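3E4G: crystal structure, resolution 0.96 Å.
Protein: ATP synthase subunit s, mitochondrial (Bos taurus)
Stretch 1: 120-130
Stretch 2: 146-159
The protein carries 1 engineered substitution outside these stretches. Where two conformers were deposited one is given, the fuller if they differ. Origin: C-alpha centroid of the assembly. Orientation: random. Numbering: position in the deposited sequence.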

# COMPACT_ATOMS: atom_id res chain seq x y z
N GLU A 120 3.58 0.25 7.26
CA GLU A 120 3.55 -0.88 8.20
C GLU A 120 3.36 -2.15 7.34
O GLU A 120 2.44 -2.16 6.51
CB GLU A 120 2.40 -0.75 9.17
CG GLU A 120 2.43 0.61 9.95
CD GLU A 120 1.21 0.68 10.83
OE1 GLU A 120 0.09 0.82 10.35
OE2 GLU A 120 1.33 0.40 12.05
N ILE A 121 4.18 -3.15 7.58
CA ILE A 121 4.09 -4.43 6.83
C ILE A 121 4.16 -5.53 7.86
O ILE A 121 5.19 -5.68 8.54
CB ILE A 121 5.20 -4.55 5.77
CG1 ILE A 121 5.21 -3.33 4.84
CG2 ILE A 121 4.97 -5.83 4.96
CD1 ILE A 121 6.39 -3.33 3.87
N ILE A 122 3.06 -6.26 7.99
CA ILE A 122 2.85 -7.18 9.13
C ILE A 122 2.33 -8.48 8.57
O ILE A 122 1.28 -8.52 7.91
CB ILE A 122 1.81 -6.59 10.11
CG1 ILE A 122 2.26 -5.19 10.61
CG2 ILE A 122 1.61 -7.58 11.28
CD1 ILE A 122 1.14 -4.35 11.08
N SER A 123 3.01 -9.60 8.89
CA SER A 123 2.43 -10.93 8.58
C SER A 123 2.08 -11.06 7.11
O SER A 123 1.04 -11.62 6.74
CB SER A 123 1.23 -11.22 9.47
OG SER A 123 1.56 -11.20 10.85
N CYS A 124 2.97 -10.58 6.24
CA CYS A 124 2.87 -10.79 4.77
C CYS A 124 3.98 -11.76 4.43
O CYS A 124 5.16 -11.37 4.30
CB CYS A 124 3.01 -9.47 4.03
SG CYS A 124 1.65 -8.33 4.35
N GLY A 125 3.66 -13.05 4.39
CA GLY A 125 4.68 -14.10 4.45
C GLY A 125 5.62 -14.14 3.32
O GLY A 125 6.70 -14.71 3.47
N ASN A 126 5.29 -13.61 2.12
CA ASN A 126 6.24 -13.68 1.02
C ASN A 126 7.32 -12.63 1.07
O ASN A 126 8.34 -12.74 0.35
CB ASN A 126 5.53 -13.52 -0.32
CG ASN A 126 4.61 -14.61 -0.67
OD1 ASN A 126 3.46 -14.26 -1.17
ND2 ASN A 126 4.97 -15.83 -0.53
N VAL A 127 7.14 -11.52 1.82
CA VAL A 127 8.06 -10.40 1.71
C VAL A 127 9.43 -10.79 2.21
O VAL A 127 9.60 -11.42 3.24
CB VAL A 127 7.48 -9.20 2.54
CG1 VAL A 127 8.51 -8.10 2.67
CG2 VAL A 127 6.17 -8.73 1.90
N THR A 128 10.44 -10.37 1.45
CA THR A 128 11.82 -10.64 1.85
C THR A 128 12.57 -9.35 2.00
O THR A 128 12.10 -8.22 1.75
CB THR A 128 12.56 -11.58 0.81
OG1 THR A 128 13.07 -10.76 -0.28
CG2 THR A 128 11.71 -12.70 0.34
N ASP A 129 13.87 -9.50 2.34
CA ASP A 129 14.75 -8.36 2.46
C ASP A 129 14.72 -7.50 1.21
O ASP A 129 14.85 -6.26 1.30
CB ASP A 129 16.18 -8.83 2.73
CG ASP A 129 16.27 -9.81 3.95
OD1 ASP A 129 15.85 -10.99 3.78
OD2 ASP A 129 16.64 -9.34 5.04
N LYS A 130 14.62 -8.09 0.04
CA LYS A 130 14.62 -7.31 -1.22
C LYS A 130 13.47 -6.34 -1.31
O LYS A 130 13.61 -5.18 -1.74
CB LYS A 130 14.56 -8.26 -2.43
CG LYS A 130 14.67 -7.70 -3.76
CD LYS A 130 14.83 -8.80 -4.83
CE LYS A 130 13.54 -9.38 -5.09
NZ LYS A 130 12.92 -8.93 -6.32
N LEU A 146 7.83 -3.15 10.76
CA LEU A 146 7.90 -4.49 10.12
C LEU A 146 7.66 -5.54 11.20
O LEU A 146 8.35 -5.50 12.23
CB LEU A 146 9.28 -4.71 9.50
CG LEU A 146 9.71 -3.63 8.51
CD1 LEU A 146 11.12 -3.97 7.92
CD2 LEU A 146 8.71 -3.44 7.40
N SER A 147 6.77 -6.48 10.96
CA SER A 147 6.43 -7.45 11.97
C SER A 147 6.10 -8.80 11.32
O SER A 147 5.33 -8.85 10.34
CB SER A 147 5.21 -7.00 12.72
OG SER A 147 4.76 -8.02 13.61
N ASP A 148 6.63 -9.89 11.88
CA ASP A 148 6.21 -11.25 11.48
C ASP A 148 6.37 -11.39 9.95
O ASP A 148 5.44 -11.76 9.23
CB ASP A 148 4.80 -11.56 11.92
CG ASP A 148 4.37 -13.01 11.60
OD1 ASP A 148 5.28 -13.89 11.64
OD2 ASP A 148 3.21 -13.23 11.36
N LEU A 149 7.58 -11.15 9.47
CA LEU A 149 7.97 -11.30 8.04
C LEU A 149 9.02 -12.35 8.02
O LEU A 149 10.21 -12.05 8.02
CB LEU A 149 8.48 -9.98 7.43
CG LEU A 149 7.50 -8.80 7.56
CD1 LEU A 149 8.09 -7.56 6.90
CD2 LEU A 149 6.11 -9.13 7.02
N PRO A 150 8.62 -13.66 7.98
CA PRO A 150 9.63 -14.70 8.09
C PRO A 150 10.62 -14.69 6.99
O PRO A 150 11.72 -15.23 7.15
CB PRO A 150 8.76 -15.97 8.09
CG PRO A 150 7.50 -15.62 7.41
CD PRO A 150 7.25 -14.19 7.91
N GLY A 151 10.29 -14.13 5.82
CA GLY A 151 11.16 -14.03 4.67
C GLY A 151 12.20 -12.99 4.80
O GLY A 151 13.09 -12.88 3.94
N VAL A 152 12.16 -12.10 5.82
CA VAL A 152 13.14 -11.10 6.02
C VAL A 152 14.19 -11.72 6.96
O VAL A 152 14.00 -11.88 8.17
CB VAL A 152 12.55 -9.81 6.64
CG1 VAL A 152 13.70 -8.83 7.02
CG2 VAL A 152 11.60 -9.19 5.60
N LYS A 153 15.29 -12.16 6.35
CA LYS A 153 16.29 -13.00 7.06
C LYS A 153 17.44 -12.26 7.64
O LYS A 153 18.20 -12.82 8.41
CB LYS A 153 16.81 -14.07 6.12
CG LYS A 153 15.84 -14.97 5.55
CD LYS A 153 14.98 -15.80 6.58
CE LYS A 153 14.20 -16.87 5.81
NZ LYS A 153 13.24 -17.63 6.73
N GLU A 154 17.63 -11.01 7.27
CA GLU A 154 18.83 -10.27 7.66
C GLU A 154 18.43 -8.92 8.27
O GLU A 154 18.79 -7.85 7.75
CB GLU A 154 19.73 -10.11 6.47
CG GLU A 154 20.21 -11.43 5.87
CD GLU A 154 21.17 -12.16 6.77
OE1 GLU A 154 21.76 -11.50 7.70
OE2 GLU A 154 21.33 -13.42 6.53
N LYS A 155 17.69 -8.93 9.34
CA LYS A 155 17.13 -7.66 9.90
C LYS A 155 18.23 -6.64 10.28
O LYS A 155 18.02 -5.43 10.19
CB LYS A 155 16.17 -7.89 11.09
CG LYS A 155 16.84 -8.59 12.28
CD LYS A 155 15.82 -8.95 13.31
CE LYS A 155 16.47 -9.79 14.46
NZ LYS A 155 15.53 -10.07 15.64
N GLU A 156 19.42 -7.06 10.63
CA GLU A 156 20.49 -6.14 11.02
C GLU A 156 21.00 -5.35 9.83
O GLU A 156 21.31 -4.14 9.90
CB GLU A 156 21.69 -6.93 11.57
CG GLU A 156 21.32 -7.76 12.81
CD GLU A 156 20.57 -9.13 12.60
OE1 GLU A 156 20.20 -9.66 13.66
OE2 GLU A 156 20.30 -9.67 11.46
N LYS A 157 21.06 -6.02 8.71
CA LYS A 157 21.42 -5.39 7.45
C LYS A 157 20.37 -4.38 7.08
O LYS A 157 20.70 -3.28 6.60
CB LYS A 157 21.68 -6.40 6.37
CG LYS A 157 22.93 -7.18 6.59
CD LYS A 157 23.16 -8.19 5.42
CE LYS A 157 24.36 -9.15 5.66
NZ LYS A 157 24.52 -10.04 4.47
N ILE A 158 19.11 -4.70 7.32
CA ILE A 158 18.04 -3.75 7.05
C ILE A 158 18.19 -2.50 7.90
O ILE A 158 18.12 -1.35 7.42
CB ILE A 158 16.64 -4.41 7.16
CG1 ILE A 158 16.48 -5.32 5.94
CG2 ILE A 158 15.51 -3.32 7.44
CD1 ILE A 158 15.34 -6.00 5.86
N VAL A 159 18.46 -2.67 9.18
CA VAL A 159 18.66 -1.51 10.05
C VAL A 159 19.80 -0.63 9.61
O VAL A 159 19.68 0.63 9.56
CB VAL A 159 18.98 -1.95 11.51
CG1 VAL A 159 19.36 -0.77 12.42
CG2 VAL A 159 17.82 -2.78 12.13
O HOH W 1 2.43 -9.82 13.55
O HOH W 2 8.04 -12.55 5.14
O HOH W 3 18.49 -7.38 4.80

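The carboxylate of Asp129 receives two consecutive backbone amides of the other stretch: Lys153 N donates to Asp129 OD1 at 2.9 Å and Glu154 N to Asp129 OD2 at 3.0 Å. Each oxygen thus has its own amide donor, and the side chain in the first turn of one helix is tied to the segment leading into the other. Water 3 extends this link, donating to Asp129 OD2 (2.7 Å) and to Glu154 O (3.0 Å). Just before Asp129, Thr128 caps its own helix, its OG1 accepting from Lys130 N at 3.1 Å.

At the other end of the contact, Ser123 OG donates to Asp148 OD2 at 2.7 Å, joining the residues that immediately follow the two strands. Water 1 bridges Ser123 OG (3.2 Å) and Ser147 OG (2.9 Å) nearby. The strands themselves pair in parallel, with Ser147 N donating to Ile121 O at 3.0 Å and Ser123 N to Ser147 O at 2.8 Å; a CA-H...O contact from Ile122 CA to the same Ser147 O (3.2 Å) supplements this ladder.

Between these ends, each stretch makes a type I turn, Cys124 to Val127 and Leu149 to Val152. Water 2 links the two turns, accepting from Gly151 N at 2.8 Å and lying 2.7 Å from Val127 O. Here the backbones approach closely, with Gly151 CA 3.4 Å from Val127 O; a CB on Gly151 would clash with that oxygen.

Leu149 is central to the apolar packing. Both Leu149 CD1 and Leu149 CD2 lie 4.1 Å from Ile121 CG2; Leu149 CD2 is also 4.3 Å from Cys124 CB, and Leu149 CD1 is 4.3 Å from Val127 CG1. Leu146 CD2 adds a contact with Ile121 CB at 4.0 Å, on the sheet face these two residues share.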